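Esterase A (Caulobacter crescentus, PDB 5GKV) is a penicillin-binding protein homologue of the beta-lactamase family that probably acts as a serine-type esterase, hydrolysing ester substrates. Local coordinates at residues A[38-50]-A[354-366]. Residues are numbered along the deposited sequence; the frame is centred on the assembly and turned at random.
Sequences GGELGARFAFAIE and RGVSGAYVMNKQG
Strands 42-49 and 356-362 run antiparallel (171°) in the central sheet, Arg44, Ala46 and Ala48 forming hydrogen-bonded pairs with Val361, Ala359 and Ser357. The ladder continues past the strand end, where Glu50 N donates to Gly355 O (2.8 Å); Gly355 and Val356 form a G1 bulge opposite Asp351. At the other end the Asn363 amide takes over: OD1 receives Gly42 N at 2.7 Å on an in-plane lone pair, while Asn363 N donates to Gly42 O. Asn363 ND2 bonds Asp220 O and Phe61 O, which fixes the amide's rotation; Leu41 CD2 packs 3.3 Å from Asn363 ND2.

Tyr360 and Glu40 approach from opposite directions, OH donating to the syn lone pair of OE2 (2.7 Å) at the ring edge. Glu40 CB points away from strand 356-362, but a bend at chi2 (-79°) turns the carboxylate back toward Tyr360; OE1 forms a salt bridge with Arg374. A water links Leu41 N and Lys364 N, accepting from both.

Apolar contacts line the face beneath helices 25-35 and 373-384: Tyr360 CB meets the Phe45 ring edge, and Phe47 CZ lies 3.7 Å from Val356 CB. On the other face, Ser357 OG bonds Ala274 O of helix 270-281.

Thus main-chain bonds join sequence-distant strands of the beta-lactamase-type fold, and buried polar side chains secure one end.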
# COMPACT_ATOMS: atom_id res chain seq x y z
N GLY A 38 -12.73 -14.23 18.63
CA GLY A 38 -13.03 -12.91 18.11
C GLY A 38 -11.87 -12.15 17.52
O GLY A 38 -11.79 -10.93 17.67
N GLY A 39 -10.96 -12.84 16.81
CA GLY A 39 -9.83 -12.13 16.24
C GLY A 39 -10.13 -11.37 14.96
O GLY A 39 -9.29 -10.56 14.51
N GLU A 40 -11.31 -11.58 14.37
CA GLU A 40 -11.63 -11.04 13.06
C GLU A 40 -13.05 -10.51 13.05
O GLU A 40 -13.87 -10.84 13.92
CB GLU A 40 -11.52 -12.13 11.96
CG GLU A 40 -10.12 -12.69 11.76
CD GLU A 40 -9.20 -11.77 10.94
OE1 GLU A 40 -9.40 -10.54 10.93
OE2 GLU A 40 -8.26 -12.31 10.31
N LEU A 41 -13.34 -9.71 12.02
CA LEU A 41 -14.71 -9.52 11.55
C LEU A 41 -14.87 -10.32 10.27
O LEU A 41 -15.46 -11.40 10.28
CB LEU A 41 -15.03 -8.04 11.34
CG LEU A 41 -16.43 -7.70 10.82
CD1 LEU A 41 -17.51 -8.30 11.75
CD2 LEU A 41 -16.61 -6.18 10.69
N GLY A 42 -14.30 -9.84 9.17
CA GLY A 42 -14.17 -10.64 7.96
C GLY A 42 -12.79 -10.47 7.36
O GLY A 42 -12.09 -9.48 7.62
N ALA A 43 -12.39 -11.46 6.56
CA ALA A 43 -11.05 -11.41 5.99
C ALA A 43 -10.95 -12.33 4.78
O ALA A 43 -11.71 -13.29 4.63
CB ALA A 43 -9.98 -11.81 7.03
N ARG A 44 -9.97 -12.03 3.94
CA ARG A 44 -9.64 -12.88 2.81
C ARG A 44 -8.13 -12.92 2.67
O ARG A 44 -7.45 -11.89 2.82
CB ARG A 44 -10.31 -12.36 1.52
CG ARG A 44 -10.26 -13.33 0.34
CD ARG A 44 -11.05 -12.76 -0.84
NE ARG A 44 -11.21 -13.70 -1.94
CZ ARG A 44 -11.89 -13.39 -3.05
NH1 ARG A 44 -12.43 -12.18 -3.18
NH2 ARG A 44 -12.02 -14.27 -4.02
N PHE A 45 -7.60 -14.12 2.43
CA PHE A 45 -6.16 -14.29 2.27
C PHE A 45 -5.93 -15.04 0.98
O PHE A 45 -6.52 -16.10 0.76
CB PHE A 45 -5.52 -15.08 3.42
CG PHE A 45 -4.03 -15.31 3.24
CD1 PHE A 45 -3.13 -14.26 3.42
CD2 PHE A 45 -3.53 -16.57 2.91
CE1 PHE A 45 -1.74 -14.47 3.25
CE2 PHE A 45 -2.16 -16.78 2.75
CZ PHE A 45 -1.26 -15.73 2.92
N ALA A 46 -5.04 -14.51 0.15
CA ALA A 46 -4.73 -15.11 -1.14
C ALA A 46 -3.23 -15.28 -1.27
O ALA A 46 -2.47 -14.39 -0.88
CB ALA A 46 -5.28 -14.27 -2.30
N PHE A 47 -2.82 -16.41 -1.84
CA PHE A 47 -1.41 -16.73 -2.02
C PHE A 47 -1.23 -17.22 -3.45
O PHE A 47 -2.05 -18.00 -3.95
CB PHE A 47 -0.95 -17.79 -1.00
CG PHE A 47 0.53 -18.02 -0.98
CD1 PHE A 47 1.37 -17.10 -0.37
CD2 PHE A 47 1.07 -19.16 -1.54
CE1 PHE A 47 2.74 -17.32 -0.33
CE2 PHE A 47 2.45 -19.39 -1.50
CZ PHE A 47 3.28 -18.46 -0.91
N ALA A 48 -0.18 -16.74 -4.12
CA ALA A 48 0.00 -16.97 -5.54
C ALA A 48 1.41 -17.48 -5.81
O ALA A 48 2.38 -17.08 -5.17
CB ALA A 48 -0.26 -15.70 -6.37
N ILE A 49 1.50 -18.38 -6.80
CA ILE A 49 2.77 -18.93 -7.25
C ILE A 49 2.89 -18.60 -8.72
O ILE A 49 2.01 -18.97 -9.51
CB ILE A 49 2.85 -20.45 -7.03
CG1 ILE A 49 2.81 -20.78 -5.54
CG2 ILE A 49 4.12 -21.01 -7.67
CD1 ILE A 49 2.68 -22.27 -5.25
N GLU A 50 3.95 -17.87 -9.08
CA GLU A 50 4.17 -17.41 -10.44
C GLU A 50 2.92 -16.75 -11.00
O GLU A 50 2.48 -17.03 -12.12
CB GLU A 50 4.65 -18.55 -11.32
CG GLU A 50 5.91 -19.18 -10.74
CD GLU A 50 6.43 -20.36 -11.53
OE1 GLU A 50 5.65 -20.97 -12.29
OE2 GLU A 50 7.63 -20.67 -11.39
N ARG A 354 11.54 -16.49 -4.73
CA ARG A 354 10.78 -17.73 -4.69
C ARG A 354 9.64 -17.76 -5.70
O ARG A 354 9.01 -18.80 -5.88
CB ARG A 354 10.22 -17.96 -3.28
CG ARG A 354 11.24 -17.80 -2.15
CD ARG A 354 12.09 -19.04 -1.98
NE ARG A 354 11.30 -20.19 -1.57
CZ ARG A 354 11.09 -20.56 -0.31
NH1 ARG A 354 11.61 -19.86 0.69
NH2 ARG A 354 10.36 -21.64 -0.05
N GLY A 355 9.34 -16.64 -6.37
CA GLY A 355 8.24 -16.61 -7.32
C GLY A 355 6.85 -16.55 -6.71
O GLY A 355 5.88 -16.84 -7.41
N VAL A 356 6.71 -16.15 -5.45
CA VAL A 356 5.41 -16.18 -4.79
C VAL A 356 4.98 -14.76 -4.44
O VAL A 356 5.78 -13.82 -4.44
CB VAL A 356 5.41 -17.07 -3.53
CG1 VAL A 356 5.89 -18.47 -3.87
CG2 VAL A 356 6.28 -16.47 -2.43
N SER A 357 3.69 -14.60 -4.16
CA SER A 357 3.13 -13.33 -3.74
C SER A 357 1.90 -13.61 -2.89
O SER A 357 1.38 -14.73 -2.87
CB SER A 357 2.73 -12.46 -4.95
OG SER A 357 1.77 -13.17 -5.72
N GLY A 358 1.41 -12.58 -2.21
CA GLY A 358 0.21 -12.77 -1.42
C GLY A 358 -0.38 -11.46 -0.94
O GLY A 358 0.23 -10.40 -1.07
N ALA A 359 -1.58 -11.57 -0.39
CA ALA A 359 -2.21 -10.40 0.22
C ALA A 359 -3.17 -10.85 1.30
O ALA A 359 -3.85 -11.87 1.16
CB ALA A 359 -2.95 -9.55 -0.82
N TYR A 360 -3.21 -10.09 2.39
CA TYR A 360 -4.18 -10.27 3.46
C TYR A 360 -5.02 -9.01 3.53
O TYR A 360 -4.48 -7.91 3.67
CB TYR A 360 -3.46 -10.52 4.78
CG TYR A 360 -4.33 -10.46 6.02
CD1 TYR A 360 -5.17 -11.52 6.36
CD2 TYR A 360 -4.28 -9.36 6.86
CE1 TYR A 360 -5.96 -11.47 7.50
CE2 TYR A 360 -5.05 -9.29 7.99
CZ TYR A 360 -5.89 -10.35 8.31
OH TYR A 360 -6.67 -10.27 9.45
N VAL A 361 -6.34 -9.16 3.42
CA VAL A 361 -7.25 -8.01 3.39
C VAL A 361 -8.37 -8.28 4.39
O VAL A 361 -9.06 -9.30 4.29
CB VAL A 361 -7.81 -7.77 1.98
CG1 VAL A 361 -8.81 -6.61 2.00
CG2 VAL A 361 -6.65 -7.48 0.97
N MET A 362 -8.54 -7.38 5.35
CA MET A 362 -9.51 -7.63 6.41
C MET A 362 -10.18 -6.32 6.78
O MET A 362 -9.73 -5.24 6.41
CB MET A 362 -8.85 -8.26 7.65
CG MET A 362 -8.08 -7.27 8.56
SD MET A 362 -6.79 -6.23 7.80
CE MET A 362 -7.29 -4.62 8.40
N ASN A 363 -11.27 -6.41 7.56
CA ASN A 363 -11.96 -5.19 7.94
C ASN A 363 -11.98 -4.92 9.44
O ASN A 363 -12.37 -3.82 9.84
CB ASN A 363 -13.40 -5.17 7.39
CG ASN A 363 -14.26 -6.34 7.86
OD1 ASN A 363 -13.77 -7.28 8.46
ND2 ASN A 363 -15.55 -6.28 7.54
N LYS A 364 -11.53 -5.85 10.28
CA LYS A 364 -11.29 -5.54 11.69
C LYS A 364 -9.87 -4.98 11.84
O LYS A 364 -8.88 -5.69 11.62
CB LYS A 364 -11.51 -6.77 12.57
CG LYS A 364 -11.25 -6.48 14.07
CD LYS A 364 -11.58 -7.69 14.92
CE LYS A 364 -11.21 -7.47 16.40
NZ LYS A 364 -12.02 -6.37 17.00
N GLN A 365 -9.78 -3.71 12.21
CA GLN A 365 -8.49 -3.02 12.28
C GLN A 365 -7.80 -3.33 13.60
O GLN A 365 -8.40 -3.17 14.67
CB GLN A 365 -8.70 -1.52 12.11
CG GLN A 365 -9.36 -1.18 10.78
CD GLN A 365 -9.47 0.32 10.53
OE1 GLN A 365 -9.77 1.10 11.43
NE2 GLN A 365 -9.22 0.72 9.30
N GLY A 366 -6.55 -3.77 13.53
CA GLY A 366 -5.72 -3.92 14.70
C GLY A 366 -4.95 -2.63 14.97
O GLY A 366 -5.19 -1.60 14.35
O HOH W 1 -11.26 -8.82 10.11